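Long-range contacts in DUF2787 domain-containing protein (Vibrio cholerae, PDB 2V1L), which is of unknown function but is encoded on a pathogenicity island and resembles the human p32 protein in structure: residues H10-K15 with L122-E127; K15-L20 with N129-V134; E61-Q66 with I74-D79; T78-V83 with L90-D95. All coordinates share one frame; numbering follows the deposited sequence.

Contact 1 (H10-K15 with L122-E127)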
loop_
_atom_site.group_PDB
_atom_site.type_symbol
_atom_site.label_atom_id
_atom_site.label_comp_id
_atom_site.label_asym_id
_atom_site.label_seq_id
_atom_site.Cartn_x
_atom_site.Cartn_y
_atom_site.Cartn_z
ATOM N N HIS A 10 2.890 -9.658 9.748
ATOM C CA HIS A 10 3.301 -11.002 9.314
ATOM C C HIS A 10 3.821 -11.039 7.878
ATOM O O HIS A 10 4.133 -12.108 7.349
ATOM C CB HIS A 10 2.143 -12.003 9.494
ATOM C CG HIS A 10 1.751 -12.219 10.927
ATOM N ND1 HIS A 10 2.012 -13.392 11.602
ATOM C CD2 HIS A 10 1.145 -11.398 11.820
ATOM C CE1 HIS A 10 1.571 -13.292 12.844
ATOM N NE2 HIS A 10 1.047 -12.090 13.004
ATOM N N LEU A 11 3.907 -9.867 7.256
ATOM C CA LEU A 11 4.518 -9.721 5.936
ATOM C C LEU A 11 5.852 -8.978 6.065
ATOM O O LEU A 11 5.987 -8.109 6.919
ATOM C CB LEU A 11 3.560 -8.995 4.984
ATOM C CG LEU A 11 2.379 -9.841 4.490
ATOM C CD1 LEU A 11 1.499 -9.031 3.579
ATOM C CD2 LEU A 11 2.845 -11.128 3.807
ATOM N N PRO A 12 6.843 -9.316 5.218
ATOM C CA PRO A 12 8.160 -8.710 5.370
ATOM C C PRO A 12 8.230 -7.265 4.850
ATOM O O PRO A 12 8.907 -6.996 3.842
ATOM C CB PRO A 12 9.051 -9.640 4.554
ATOM C CG PRO A 12 8.177 -10.156 3.497
ATOM C CD PRO A 12 6.805 -10.256 4.083
ATOM N N ILE A 13 7.527 -6.358 5.537
ATOM C CA ILE A 13 7.577 -4.937 5.232
ATOM C C ILE A 13 9.020 -4.470 5.439
ATOM O O ILE A 13 9.635 -4.760 6.479
ATOM C CB ILE A 13 6.571 -4.108 6.084
ATOM C CG1 ILE A 13 5.126 -4.596 5.834
ATOM C CG2 ILE A 13 6.632 -2.623 5.736
ATOM C CD1 ILE A 13 4.085 -3.956 6.729
ATOM N N SER A 14 9.544 -3.773 4.428
ATOM C CA SER A 14 10.935 -3.316 4.385
ATOM C C SER A 14 11.201 -2.065 5.162
ATOM O O SER A 14 10.322 -1.191 5.306
ATOM C CB SER A 14 11.334 -3.015 2.940
ATOM O OG SER A 14 11.609 -4.226 2.274
ATOM N N LYS A 15 12.456 -1.954 5.605
ATOM C CA LYS A 15 12.990 -0.693 6.122
ATOM C C LYS A 15 12.811 0.486 5.153
ATOM O O LYS A 15 12.325 1.535 5.563
ATOM C CB LYS A 15 14.451 -0.867 6.558
ATOM C CG LYS A 15 14.550 -1.647 7.851
ATOM C CD LYS A 15 15.985 -1.956 8.181
ATOM C CE LYS A 15 16.152 -2.080 9.674
ATOM N NZ LYS A 15 15.968 -0.731 10.288
ATOM N N LEU A 122 4.014 -12.401 -3.164
ATOM C CA LEU A 122 3.198 -11.367 -3.753
ATOM C C LEU A 122 3.529 -10.003 -3.110
ATOM O O LEU A 122 3.698 -9.009 -3.802
ATOM C CB LEU A 122 1.743 -11.745 -3.528
ATOM C CG LEU A 122 0.569 -11.118 -4.210
ATOM C CD1 LEU A 122 0.591 -11.403 -5.710
ATOM C CD2 LEU A 122 -0.684 -11.713 -3.544
ATOM N N TYR A 123 3.605 -9.954 -1.785
ATOM C CA TYR A 123 3.887 -8.691 -1.097
ATOM C C TYR A 123 5.300 -8.135 -1.436
ATOM O O TYR A 123 5.492 -6.933 -1.676
ATOM C CB TYR A 123 3.747 -8.822 0.420
ATOM C CG TYR A 123 4.092 -7.493 1.043
ATOM C CD1 TYR A 123 3.153 -6.478 1.089
ATOM C CD2 TYR A 123 5.401 -7.206 1.464
ATOM C CE1 TYR A 123 3.492 -5.213 1.584
ATOM C CE2 TYR A 123 5.720 -5.956 1.982
ATOM C CZ TYR A 123 4.768 -4.984 2.012
ATOM O OH TYR A 123 5.067 -3.731 2.488
ATOM N N GLN A 124 6.286 -9.021 -1.465
ATOM C CA GLN A 124 7.657 -8.608 -1.730
ATOM C C GLN A 124 7.812 -8.031 -3.124
ATOM O O GLN A 124 8.533 -7.070 -3.303
ATOM C CB GLN A 124 8.602 -9.808 -1.591
ATOM C CG GLN A 124 8.823 -10.209 -0.135
ATOM C CD GLN A 124 9.751 -11.388 -0.068
ATOM O OE1 GLN A 124 9.709 -12.275 -0.935
ATOM N NE2 GLN A 124 10.630 -11.389 0.929
ATOM N N LEU A 125 7.171 -8.659 -4.090
ATOM C CA LEU A 125 7.148 -8.155 -5.445
ATOM C C LEU A 125 6.400 -6.857 -5.553
ATOM O O LEU A 125 6.903 -5.937 -6.150
ATOM C CB LEU A 125 6.568 -9.180 -6.426
ATOM C CG LEU A 125 7.446 -10.399 -6.671
ATOM C CD1 LEU A 125 6.560 -11.588 -7.115
ATOM C CD2 LEU A 125 8.511 -10.136 -7.720
ATOM N N TRP A 126 5.181 -6.799 -5.005
ATOM C CA TRP A 126 4.423 -5.545 -4.975
ATOM C C TRP A 126 5.256 -4.395 -4.379
ATOM O O TRP A 126 5.291 -3.272 -4.939
ATOM C CB TRP A 126 3.123 -5.675 -4.142
ATOM C CG TRP A 126 2.455 -4.347 -4.091
ATOM C CD1 TRP A 126 1.682 -3.803 -5.060
ATOM C CD2 TRP A 126 2.606 -3.342 -3.075
ATOM N NE1 TRP A 126 1.301 -2.533 -4.698
ATOM C CE2 TRP A 126 1.855 -2.227 -3.483
ATOM C CE3 TRP A 126 3.271 -3.293 -1.846
ATOM C CZ2 TRP A 126 1.752 -1.072 -2.708
ATOM C CZ3 TRP A 126 3.193 -2.129 -1.082
ATOM C CH2 TRP A 126 2.436 -1.038 -1.520
ATOM N N GLU A 127 5.879 -4.646 -3.229
ATOM C CA GLU A 127 6.582 -3.573 -2.507
ATOM C C GLU A 127 7.850 -3.073 -3.208
ATOM O O GLU A 127 8.139 -1.891 -3.164
ATOM C CB GLU A 127 6.945 -4.016 -1.089
ATOM C CG GLU A 127 7.422 -2.865 -0.173
ATOM C CD GLU A 127 8.218 -3.378 1.028
ATOM O OE1 GLU A 127 7.689 -3.368 2.162
ATOM O OE2 GLU A 127 9.371 -3.807 0.826
#
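Tyr123 and Glu127, one turn apart on helix 117-135, both hold CG anti to the backbone N (chi1 178° and -168°), which sends phenol and carboxylate toward the chain passing at Leu11 to Ser14. That chain is the loop leading into helix 15-29: Pro12 centres an inverse gamma turn and Ser14 sits at the N-cap position. Glu127 takes hold of Ser14 with both oxygens. The amide Ser14 N points almost straight at Glu127 OE1 (3.0 Å, 172°), while Ser14 OG donates to Glu127 OE2 at 2.7 Å. Each oxygen offers its syn lone pair, and this two-pronged bond fixes the rotation of the carboxylate. The hydroxyl of Ser14 is thus spent on helix 117-135 and makes no capping bond to its own helix. Glu127 OE1 accepts again, from Tyr123 OH at 2.7 Å, met on the anti side and somewhat out of the carboxylate plane; three donors in all would be expected to stabilise a negative charge here.

Next to the polar group the Tyr123 ring is wedged among apolar atoms. Leu11 CD1 rests on Tyr123 CB (3.9 Å), Ile13 CG1 comes in obliquely 3.9 Å from Tyr123 CZ, and Phe96 meets the ring edge-to-face. Beside this, Pro12 crosses Gln124 at about a right angle, Pro12 CG lying 3.7 Å from Gln124 CG.

Contact 2 (K15-L20 with N129-V134)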
loop_
_atom_site.group_PDB
_atom_site.type_symbol
_atom_site.label_atom_id
_atom_site.label_comp_id
_atom_site.label_asym_id
_atom_site.label_seq_id
_atom_site.Cartn_x
_atom_site.Cartn_y
_atom_site.Cartn_z
ATOM N N LYS A 15 12.456 -1.954 5.605
ATOM C CA LYS A 15 12.990 -0.693 6.122
ATOM C C LYS A 15 12.811 0.486 5.153
ATOM O O LYS A 15 12.325 1.535 5.563
ATOM C CB LYS A 15 14.451 -0.867 6.558
ATOM C CG LYS A 15 14.550 -1.647 7.851
ATOM C CD LYS A 15 15.985 -1.956 8.181
ATOM C CE LYS A 15 16.152 -2.080 9.674
ATOM N NZ LYS A 15 15.968 -0.731 10.288
ATOM N N PRO A 16 13.155 0.315 3.864
ATOM C CA PRO A 16 12.849 1.402 2.929
ATOM C C PRO A 16 11.357 1.789 2.871
ATOM O O PRO A 16 11.035 2.958 2.664
ATOM C CB PRO A 16 13.307 0.831 1.588
ATOM C CG PRO A 16 14.346 -0.156 1.952
ATOM C CD PRO A 16 13.865 -0.783 3.190
ATOM N N PHE A 17 10.460 0.825 3.071
ATOM C CA PHE A 17 9.022 1.120 3.064
ATOM C C PHE A 17 8.674 1.899 4.333
ATOM O O PHE A 17 7.958 2.861 4.274
ATOM C CB PHE A 17 8.200 -0.157 2.944
ATOM C CG PHE A 17 6.725 0.079 2.684
ATOM C CD1 PHE A 17 6.264 0.354 1.404
ATOM C CD2 PHE A 17 5.796 -0.029 3.719
ATOM C CE1 PHE A 17 4.902 0.547 1.168
ATOM C CE2 PHE A 17 4.425 0.170 3.488
ATOM C CZ PHE A 17 3.976 0.464 2.212
ATOM N N HIS A 18 9.226 1.512 5.471
ATOM C CA HIS A 18 8.989 2.290 6.712
ATOM C C HIS A 18 9.505 3.715 6.624
ATOM O O HIS A 18 8.816 4.658 7.030
ATOM C CB HIS A 18 9.555 1.573 7.927
ATOM C CG HIS A 18 8.810 0.321 8.282
ATOM N ND1 HIS A 18 9.442 -0.870 8.568
ATOM C CD2 HIS A 18 7.482 0.080 8.398
ATOM C CE1 HIS A 18 8.538 -1.792 8.850
ATOM N NE2 HIS A 18 7.342 -1.238 8.764
ATOM N N ALA A 19 10.703 3.858 6.065
ATOM C CA ALA A 19 11.316 5.154 5.760
ATOM C C ALA A 19 10.476 6.022 4.826
ATOM O O ALA A 19 10.402 7.230 5.027
ATOM C CB ALA A 19 12.742 4.957 5.173
ATOM N N LEU A 20 9.878 5.437 3.786
ATOM C CA LEU A 20 8.913 6.188 2.966
ATOM C C LEU A 20 7.726 6.664 3.802
ATOM O O LEU A 20 7.361 7.847 3.751
ATOM C CB LEU A 20 8.423 5.381 1.754
ATOM C CG LEU A 20 7.269 5.987 0.935
ATOM C CD1 LEU A 20 7.620 7.351 0.289
ATOM C CD2 LEU A 20 6.810 5.030 -0.118
ATOM N N ASN A 129 8.288 -3.146 -6.507
ATOM C CA ASN A 129 7.712 -2.328 -7.579
ATOM C C ASN A 129 7.310 -0.935 -7.072
ATOM O O ASN A 129 7.748 0.089 -7.596
ATOM C CB ASN A 129 6.498 -3.055 -8.178
ATOM C CG ASN A 129 6.885 -4.227 -9.081
ATOM O OD1 ASN A 129 6.016 -4.974 -9.546
ATOM N ND2 ASN A 129 8.176 -4.386 -9.343
ATOM N N PHE A 130 6.468 -0.890 -6.054
ATOM C CA PHE A 130 5.981 0.387 -5.497
ATOM C C PHE A 130 7.115 1.326 -5.087
ATOM O O PHE A 130 7.089 2.511 -5.401
ATOM C CB PHE A 130 5.059 0.128 -4.311
ATOM C CG PHE A 130 4.558 1.382 -3.632
ATOM C CD1 PHE A 130 3.616 2.195 -4.249
ATOM C CD2 PHE A 130 4.992 1.704 -2.349
ATOM C CE1 PHE A 130 3.133 3.361 -3.597
ATOM C CE2 PHE A 130 4.501 2.853 -1.684
ATOM C CZ PHE A 130 3.569 3.674 -2.314
ATOM N N LEU A 131 8.104 0.794 -4.386
ATOM C CA LEU A 131 9.295 1.584 -4.016
ATOM C C LEU A 131 10.095 2.122 -5.214
ATOM O O LEU A 131 10.534 3.274 -5.184
ATOM C CB LEU A 131 10.212 0.826 -3.023
ATOM C CG LEU A 131 9.570 0.636 -1.641
ATOM C CD1 LEU A 131 10.420 -0.248 -0.734
ATOM C CD2 LEU A 131 9.238 2.000 -0.960
ATOM N N ALA A 132 10.228 1.323 -6.273
ATOM C CA ALA A 132 10.796 1.828 -7.531
ATOM C C ALA A 132 10.004 3.002 -8.121
ATOM O O ALA A 132 10.593 4.002 -8.568
ATOM C CB ALA A 132 10.971 0.719 -8.556
ATOM N N TYR A 133 8.684 2.874 -8.128
ATOM C CA TYR A 133 7.773 3.892 -8.671
ATOM C C TYR A 133 7.894 5.192 -7.902
ATOM O O TYR A 133 8.030 6.244 -8.492
ATOM C CB TYR A 133 6.305 3.436 -8.544
ATOM C CG TYR A 133 5.966 2.160 -9.283
ATOM C CD1 TYR A 133 6.779 1.682 -10.299
ATOM C CD2 TYR A 133 4.807 1.415 -8.940
ATOM C CE1 TYR A 133 6.469 0.504 -10.980
ATOM C CE2 TYR A 133 4.483 0.237 -9.616
ATOM C CZ TYR A 133 5.313 -0.204 -10.619
ATOM O OH TYR A 133 5.010 -1.369 -11.266
ATOM N N VAL A 134 7.794 5.111 -6.578
ATOM C CA VAL A 134 7.969 6.266 -5.712
ATOM C C VAL A 134 9.328 6.964 -5.867
ATOM O O VAL A 134 9.387 8.176 -6.021
ATOM C CB VAL A 134 7.776 5.898 -4.256
ATOM C CG1 VAL A 134 8.047 7.119 -3.393
ATOM C CG2 VAL A 134 6.336 5.402 -4.016
#
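Phe17 and Leu20 face Phe130, Leu131 and Val134 where the two helix segments approach to 10.7 Å between axes, their N-to-C directions 46° apart. This is helix-on-helix packing of 15-29 against 117-135, wholly apolar across the interface, with the antiparallel sheet beneath: Phe17 and Phe130 both also rest on Ile62. The two phenylalanine side chains cross at about a right angle. Phe130 CD2 lies in the plane of the Phe17 ring, at its edge, and Phe17 CE1 is 3.7 Å from Phe130 CE2. Leu131 reaches across with both methyls, CD1 going to Pro16 CB (3.9 Å) and CD2 settling between Phe17 and Leu20, 4.0 Å from Leu20 CD2. Leu20, with CG anti to the backbone N (chi1 172°), reaches toward helix 117-135 and divides its two methyls between partners. Leu20 CD2 presses on Phe130 CE2 at 3.5 Å, whereas its other branch meets Val134 tip to tip, Leu20 CD1 being 3.7 Å from Val134 CG1.

Contact 3 (E61-Q66 with I74-D79)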
loop_
_atom_site.group_PDB
_atom_site.type_symbol
_atom_site.label_atom_id
_atom_site.label_comp_id
_atom_site.label_asym_id
_atom_site.label_seq_id
_atom_site.Cartn_x
_atom_site.Cartn_y
_atom_site.Cartn_z
ATOM N N GLU A 61 -3.495 3.201 -1.966
ATOM C CA GLU A 61 -3.930 3.735 -0.676
ATOM C C GLU A 61 -3.335 2.947 0.483
ATOM O O GLU A 61 -3.357 1.713 0.490
ATOM C CB GLU A 61 -5.472 3.727 -0.586
ATOM C CG GLU A 61 -6.011 4.339 0.697
ATOM C CD GLU A 61 -7.530 4.445 0.728
ATOM O OE1 GLU A 61 -8.112 5.065 -0.188
ATOM O OE2 GLU A 61 -8.139 3.922 1.699
ATOM N N ILE A 62 -2.800 3.665 1.466
ATOM C CA ILE A 62 -2.261 3.055 2.660
ATOM C C ILE A 62 -2.882 3.706 3.900
ATOM O O ILE A 62 -2.961 4.927 3.973
ATOM C CB ILE A 62 -0.707 3.166 2.726
ATOM C CG1 ILE A 62 -0.068 2.495 1.503
ATOM C CG2 ILE A 62 -0.201 2.547 4.049
ATOM C CD1 ILE A 62 1.310 3.048 1.075
ATOM N N ALA A 63 -3.301 2.888 4.869
ATOM C CA ALA A 63 -3.911 3.395 6.102
ATOM C C ALA A 63 -3.151 3.055 7.356
ATOM O O ALA A 63 -2.756 1.907 7.602
ATOM C CB ALA A 63 -5.356 2.927 6.238
ATOM N N LEU A 64 -2.995 4.076 8.182
ATOM C CA LEU A 64 -2.237 3.962 9.411
ATOM C C LEU A 64 -3.046 4.578 10.538
ATOM O O LEU A 64 -3.741 5.574 10.341
ATOM C CB LEU A 64 -0.901 4.721 9.273
ATOM C CG LEU A 64 -0.008 4.527 8.041
ATOM C CD1 LEU A 64 0.994 5.658 7.942
ATOM C CD2 LEU A 64 0.724 3.217 8.112
ATOM N N SER A 65 -2.948 3.989 11.718
ATOM C CA SER A 65 -3.507 4.595 12.915
ATOM C C SER A 65 -2.422 4.681 13.981
ATOM O O SER A 65 -1.512 3.846 14.017
ATOM C CB SER A 65 -4.683 3.779 13.424
ATOM O OG SER A 65 -4.221 2.560 13.971
ATOM N N GLN A 66 -2.532 5.701 14.832
ATOM C CA GLN A 66 -1.570 5.975 15.912
ATOM C C GLN A 66 -1.943 5.161 17.148
ATOM O O GLN A 66 -3.011 5.373 17.740
ATOM C CB GLN A 66 -1.571 7.474 16.263
ATOM C CG GLN A 66 -2.352 8.362 15.259
ATOM C CD GLN A 66 -2.688 9.763 15.782
ATOM O OE1 GLN A 66 -1.834 10.453 16.357
ATOM N NE2 GLN A 66 -3.935 10.194 15.565
ATOM N N ILE A 74 0.350 -0.094 10.518
ATOM C CA ILE A 74 -0.143 -0.146 9.138
ATOM C C ILE A 74 -1.428 -0.968 9.105
ATOM O O ILE A 74 -1.434 -2.138 9.476
ATOM C CB ILE A 74 0.914 -0.692 8.141
ATOM C CG1 ILE A 74 0.391 -0.646 6.706
ATOM C CG2 ILE A 74 1.298 -2.120 8.470
ATOM C CD1 ILE A 74 1.487 -0.551 5.723
ATOM N N GLU A 75 -2.515 -0.319 8.689
ATOM C CA GLU A 75 -3.852 -0.933 8.693
ATOM C C GLU A 75 -4.107 -1.794 7.464
ATOM O O GLU A 75 -4.450 -2.960 7.573
ATOM C CB GLU A 75 -4.925 0.150 8.791
ATOM C CG GLU A 75 -4.729 1.072 9.971
ATOM C CD GLU A 75 -5.182 0.457 11.274
ATOM O OE1 GLU A 75 -4.632 -0.594 11.683
ATOM O OE2 GLU A 75 -6.098 1.049 11.890
ATOM N N TYR A 76 -3.960 -1.196 6.292
ATOM C CA TYR A 76 -4.044 -1.932 5.063
ATOM C C TYR A 76 -3.261 -1.236 3.961
ATOM O O TYR A 76 -2.971 -0.047 4.057
ATOM C CB TYR A 76 -5.517 -2.088 4.639
ATOM C CG TYR A 76 -6.243 -0.778 4.407
ATOM C CD1 TYR A 76 -7.119 -0.274 5.370
ATOM C CD2 TYR A 76 -6.065 -0.054 3.229
ATOM C CE1 TYR A 76 -7.802 0.923 5.175
ATOM C CE2 TYR A 76 -6.754 1.153 3.010
ATOM C CZ TYR A 76 -7.620 1.628 3.999
ATOM O OH TYR A 76 -8.287 2.815 3.817
ATOM N N ILE A 77 -2.955 -1.981 2.907
ATOM C CA ILE A 77 -2.383 -1.411 1.689
ATOM C C ILE A 77 -3.229 -1.895 0.527
ATOM O O ILE A 77 -3.403 -3.096 0.381
ATOM C CB ILE A 77 -0.902 -1.884 1.471
ATOM C CG1 ILE A 77 -0.023 -1.453 2.637
ATOM C CG2 ILE A 77 -0.339 -1.328 0.146
ATOM C CD1 ILE A 77 1.401 -2.037 2.584
ATOM N N THR A 78 -3.738 -0.966 -0.289
ATOM C CA THR A 78 -4.522 -1.294 -1.467
ATOM C C THR A 78 -3.982 -0.634 -2.724
ATOM O O THR A 78 -3.708 0.575 -2.741
ATOM C CB THR A 78 -6.006 -0.869 -1.285
ATOM O OG1 THR A 78 -6.481 -1.360 -0.025
ATOM C CG2 THR A 78 -6.899 -1.464 -2.383
ATOM N N ASP A 79 -3.869 -1.454 -3.771
ATOM C CA ASP A 79 -3.501 -1.091 -5.130
ATOM C C ASP A 79 -4.779 -1.268 -5.963
ATOM O O ASP A 79 -5.440 -2.321 -5.879
ATOM C CB ASP A 79 -2.394 -2.063 -5.602
ATOM C CG ASP A 79 -2.065 -1.944 -7.063
ATOM O OD1 ASP A 79 -2.961 -2.022 -7.912
ATOM O OD2 ASP A 79 -0.879 -1.799 -7.376
#
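Ile62 and Ile77 lie side by side and point the same way, Ile62 CG1 standing 4.1 Å from Ile77 CG2. Next to them Ile62 CG2 touches Ile74 CD1 (3.9 Å), and Leu64 folds its CD2 onto the Ile74 backbone, 3.6 Å from Ile74 CA. All four side chains share the face of the sheet on which the helices pack: Phe17, from helix 15-29, touches Ile62, Ile74 and Ile77, and Trp126 reaches Ile77.

The backbones belong to the antiparallel beta hairpin of strands 60-66 and 72-82. Glu61 and Thr78 form a hydrogen-bonded pair, with Glu61 N to Thr78 O at 2.7 Å. Further along, Glu75 and Tyr76 both face Ala63, a classic beta bulge: Ala63 N bonds to Tyr76 O at 3.1 Å, and Ala63 O accepts from Glu75 N in a bond modelled very short.

On the other face the Tyr76 ring lies over the Ala63 methyl. Its CG takes the crowded position between backbone N and carbonyl carbon (chi1 60°), bringing Ala63 CB under the ring as a CH-pi contact, 3.6 Å from the centroid of Tyr76. The same turn carries Tyr76 OH to Glu61 OE2, a hydrogen bond at the ring edge whose very short modelled length is doubtful; carboxylate and ring planes are 45° apart. Glu61 OE1 bonds weakly to Asn44. At the outer end Ser65 OG makes a weak bond to Glu75 OE2, 3.2 Å long.

Contact 4 (T78-V83 with L90-D95)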
loop_
_atom_site.group_PDB
_atom_site.type_symbol
_atom_site.label_atom_id
_atom_site.label_comp_id
_atom_site.label_asym_id
_atom_site.label_seq_id
_atom_site.Cartn_x
_atom_site.Cartn_y
_atom_site.Cartn_z
ATOM N N THR A 78 -3.738 -0.966 -0.289
ATOM C CA THR A 78 -4.522 -1.294 -1.467
ATOM C C THR A 78 -3.982 -0.634 -2.724
ATOM O O THR A 78 -3.708 0.575 -2.741
ATOM C CB THR A 78 -6.006 -0.869 -1.285
ATOM O OG1 THR A 78 -6.481 -1.360 -0.025
ATOM C CG2 THR A 78 -6.899 -1.464 -2.383
ATOM N N ASP A 79 -3.869 -1.454 -3.771
ATOM C CA ASP A 79 -3.501 -1.091 -5.130
ATOM C C ASP A 79 -4.779 -1.268 -5.963
ATOM O O ASP A 79 -5.440 -2.321 -5.879
ATOM C CB ASP A 79 -2.394 -2.063 -5.602
ATOM C CG ASP A 79 -2.065 -1.944 -7.063
ATOM O OD1 ASP A 79 -2.961 -2.022 -7.912
ATOM O OD2 ASP A 79 -0.879 -1.799 -7.376
ATOM N N PHE A 80 -5.145 -0.240 -6.724
ATOM C CA PHE A 80 -6.394 -0.265 -7.500
ATOM C C PHE A 80 -6.052 -0.253 -8.965
ATOM O O PHE A 80 -5.014 0.279 -9.348
ATOM C CB PHE A 80 -7.259 0.965 -7.241
ATOM C CG PHE A 80 -7.597 1.199 -5.800
ATOM C CD1 PHE A 80 -8.813 0.785 -5.286
ATOM C CD2 PHE A 80 -6.705 1.892 -4.959
ATOM C CE1 PHE A 80 -9.127 1.036 -3.964
ATOM C CE2 PHE A 80 -7.011 2.146 -3.655
ATOM C CZ PHE A 80 -8.211 1.716 -3.142
ATOM N N ALA A 81 -6.933 -0.831 -9.781
ATOM C CA ALA A 81 -6.784 -0.814 -11.219
ATOM C C ALA A 81 -8.152 -0.838 -11.896
ATOM O O ALA A 81 -9.139 -1.255 -11.304
ATOM C CB ALA A 81 -5.928 -1.997 -11.693
ATOM N N TYR A 82 -8.179 -0.385 -13.146
ATOM C CA TYR A 82 -9.374 -0.458 -13.986
ATOM C C TYR A 82 -9.580 -1.877 -14.467
ATOM O O TYR A 82 -8.631 -2.536 -14.910
ATOM C CB TYR A 82 -9.260 0.491 -15.182
ATOM C CG TYR A 82 -9.423 1.921 -14.783
ATOM C CD1 TYR A 82 -10.666 2.407 -14.383
ATOM C CD2 TYR A 82 -8.340 2.794 -14.787
ATOM C CE1 TYR A 82 -10.838 3.725 -13.996
ATOM C CE2 TYR A 82 -8.491 4.118 -14.398
ATOM C CZ TYR A 82 -9.747 4.578 -14.004
ATOM O OH TYR A 82 -9.913 5.888 -13.613
ATOM N N VAL A 83 -10.827 -2.336 -14.381
ATOM C CA VAL A 83 -11.210 -3.696 -14.743
ATOM C C VAL A 83 -12.282 -3.687 -15.840
ATOM O O VAL A 83 -13.138 -2.789 -15.886
ATOM C CB VAL A 83 -11.714 -4.453 -13.484
ATOM C CG1 VAL A 83 -12.613 -5.639 -13.852
ATOM C CG2 VAL A 83 -10.516 -4.880 -12.593
ATOM N N LEU A 90 -12.482 1.754 -11.214
ATOM C CA LEU A 90 -11.390 1.347 -10.322
ATOM C C LEU A 90 -11.861 0.297 -9.322
ATOM O O LEU A 90 -12.812 0.518 -8.584
ATOM C CB LEU A 90 -10.801 2.555 -9.574
ATOM C CG LEU A 90 -9.868 3.491 -10.355
ATOM C CD1 LEU A 90 -9.684 4.806 -9.614
ATOM C CD2 LEU A 90 -8.523 2.851 -10.636
ATOM N N GLU A 91 -11.205 -0.856 -9.348
ATOM C CA GLU A 91 -11.464 -1.957 -8.428
ATOM C C GLU A 91 -10.195 -2.194 -7.633
ATOM O O GLU A 91 -9.111 -1.901 -8.129
ATOM C CB GLU A 91 -11.769 -3.232 -9.217
ATOM C CG GLU A 91 -13.074 -3.192 -10.009
ATOM C CD GLU A 91 -13.614 -4.582 -10.339
ATOM O OE1 GLU A 91 -13.246 -5.566 -9.654
ATOM O OE2 GLU A 91 -14.419 -4.692 -11.284
ATOM N N ARG A 92 -10.330 -2.729 -6.414
ATOM C CA ARG A 92 -9.179 -3.201 -5.646
ATOM C C ARG A 92 -8.504 -4.243 -6.517
ATOM O O ARG A 92 -9.174 -5.077 -7.120
ATOM C CB ARG A 92 -9.588 -3.850 -4.313
ATOM C CG ARG A 92 -10.267 -2.896 -3.316
ATOM C CD ARG A 92 -10.326 -3.560 -1.941
ATOM N NE ARG A 92 -11.188 -2.834 -1.016
ATOM C CZ ARG A 92 -11.546 -3.281 0.185
ATOM N NH1 ARG A 92 -11.139 -4.468 0.618
ATOM N NH2 ARG A 92 -12.331 -2.539 0.952
ATOM N N CYS A 93 -7.187 -4.187 -6.596
ATOM C CA CYS A 93 -6.433 -5.059 -7.488
ATOM C C CYS A 93 -5.589 -6.019 -6.657
ATOM O O CYS A 93 -5.603 -7.230 -6.876
ATOM C CB CYS A 93 -5.534 -4.197 -8.369
ATOM S SG CYS A 93 -4.500 -5.147 -9.465
ATOM N N LEU A 94 -4.854 -5.437 -5.706
ATOM C CA LEU A 94 -4.152 -6.144 -4.656
ATOM C C LEU A 94 -4.528 -5.430 -3.374
ATOM O O LEU A 94 -4.582 -4.201 -3.346
ATOM C CB LEU A 94 -2.646 -5.989 -4.809
ATOM C CG LEU A 94 -1.885 -6.740 -5.907
ATOM C CD1 LEU A 94 -1.471 -5.803 -6.989
ATOM C CD2 LEU A 94 -0.613 -7.329 -5.260
ATOM N N ASP A 95 -4.742 -6.185 -2.324
ATOM C CA ASP A 95 -5.103 -5.600 -1.026
ATOM C C ASP A 95 -4.394 -6.404 0.060
ATOM O O ASP A 95 -4.429 -7.635 0.039
ATOM C CB ASP A 95 -6.626 -5.637 -0.826
ATOM C CG ASP A 95 -7.064 -4.945 0.458
ATOM O OD1 ASP A 95 -6.876 -3.712 0.602
ATOM O OD2 ASP A 95 -7.598 -5.648 1.326
#
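The carbonyl oxygen of Asp79 takes two donors from the facing segment, Cys93 N at 2.7 Å from Asp79 O and Leu94 N at 3.2 Å from the same oxygen, the latter tilted 27° from the carbonyl plane. In return Asp79 N bonds to Leu94 O at 2.9 Å. Asp79 OD1 touches Cys93 CB (3.4 Å) and bonds to His58 ND1. Toward the hairpin tip Ala81 and Glu91 exchange both backbone bonds, Glu91 N to Ala81 O being 2.9 Å. Tyr82 there receives Leu90 on its face: Leu90 CD2 sits over the ring centre, 3.9 Å from the Tyr82 centroid, a CH-pi contact. Phe80 and Arg92 run alongside each other, with Phe80 CE1 4.1 Å from Arg92 CG, while Thr78 CG2 packs on one face of the Phe80 ring. Thr78 OG1 donates to Asp95 OD1, at a doubtfully short length. Cys93 and Leu94 both opposite Asp79 make a classic beta bulge, set in an antiparallel beta hairpin just where its returning backbone turns a corner at Leu94.

In the fold
From the N terminus, the loop at 10-15 closes contact 1 with helix 117-135, more than a hundred residues on. The chain continues directly into helix 15-29, whose first turns make contact 2 further along helix 117-135; the two contacts share Lys15 and cross in sequence. Within both long loops lie the two local closures: contact 3 joins strands 60-66 and 72-82, and contact 4 takes up the second half of strand 72-82, from Thr78 on, sharing Thr78 and Asp79, to pair it with 90-93. Phe17 links contact 2 to contact 3, while Trp126 joins the region of contact 1 to both hairpins. Contacts 2 and 4 do not touch, their centres about 19 Å apart.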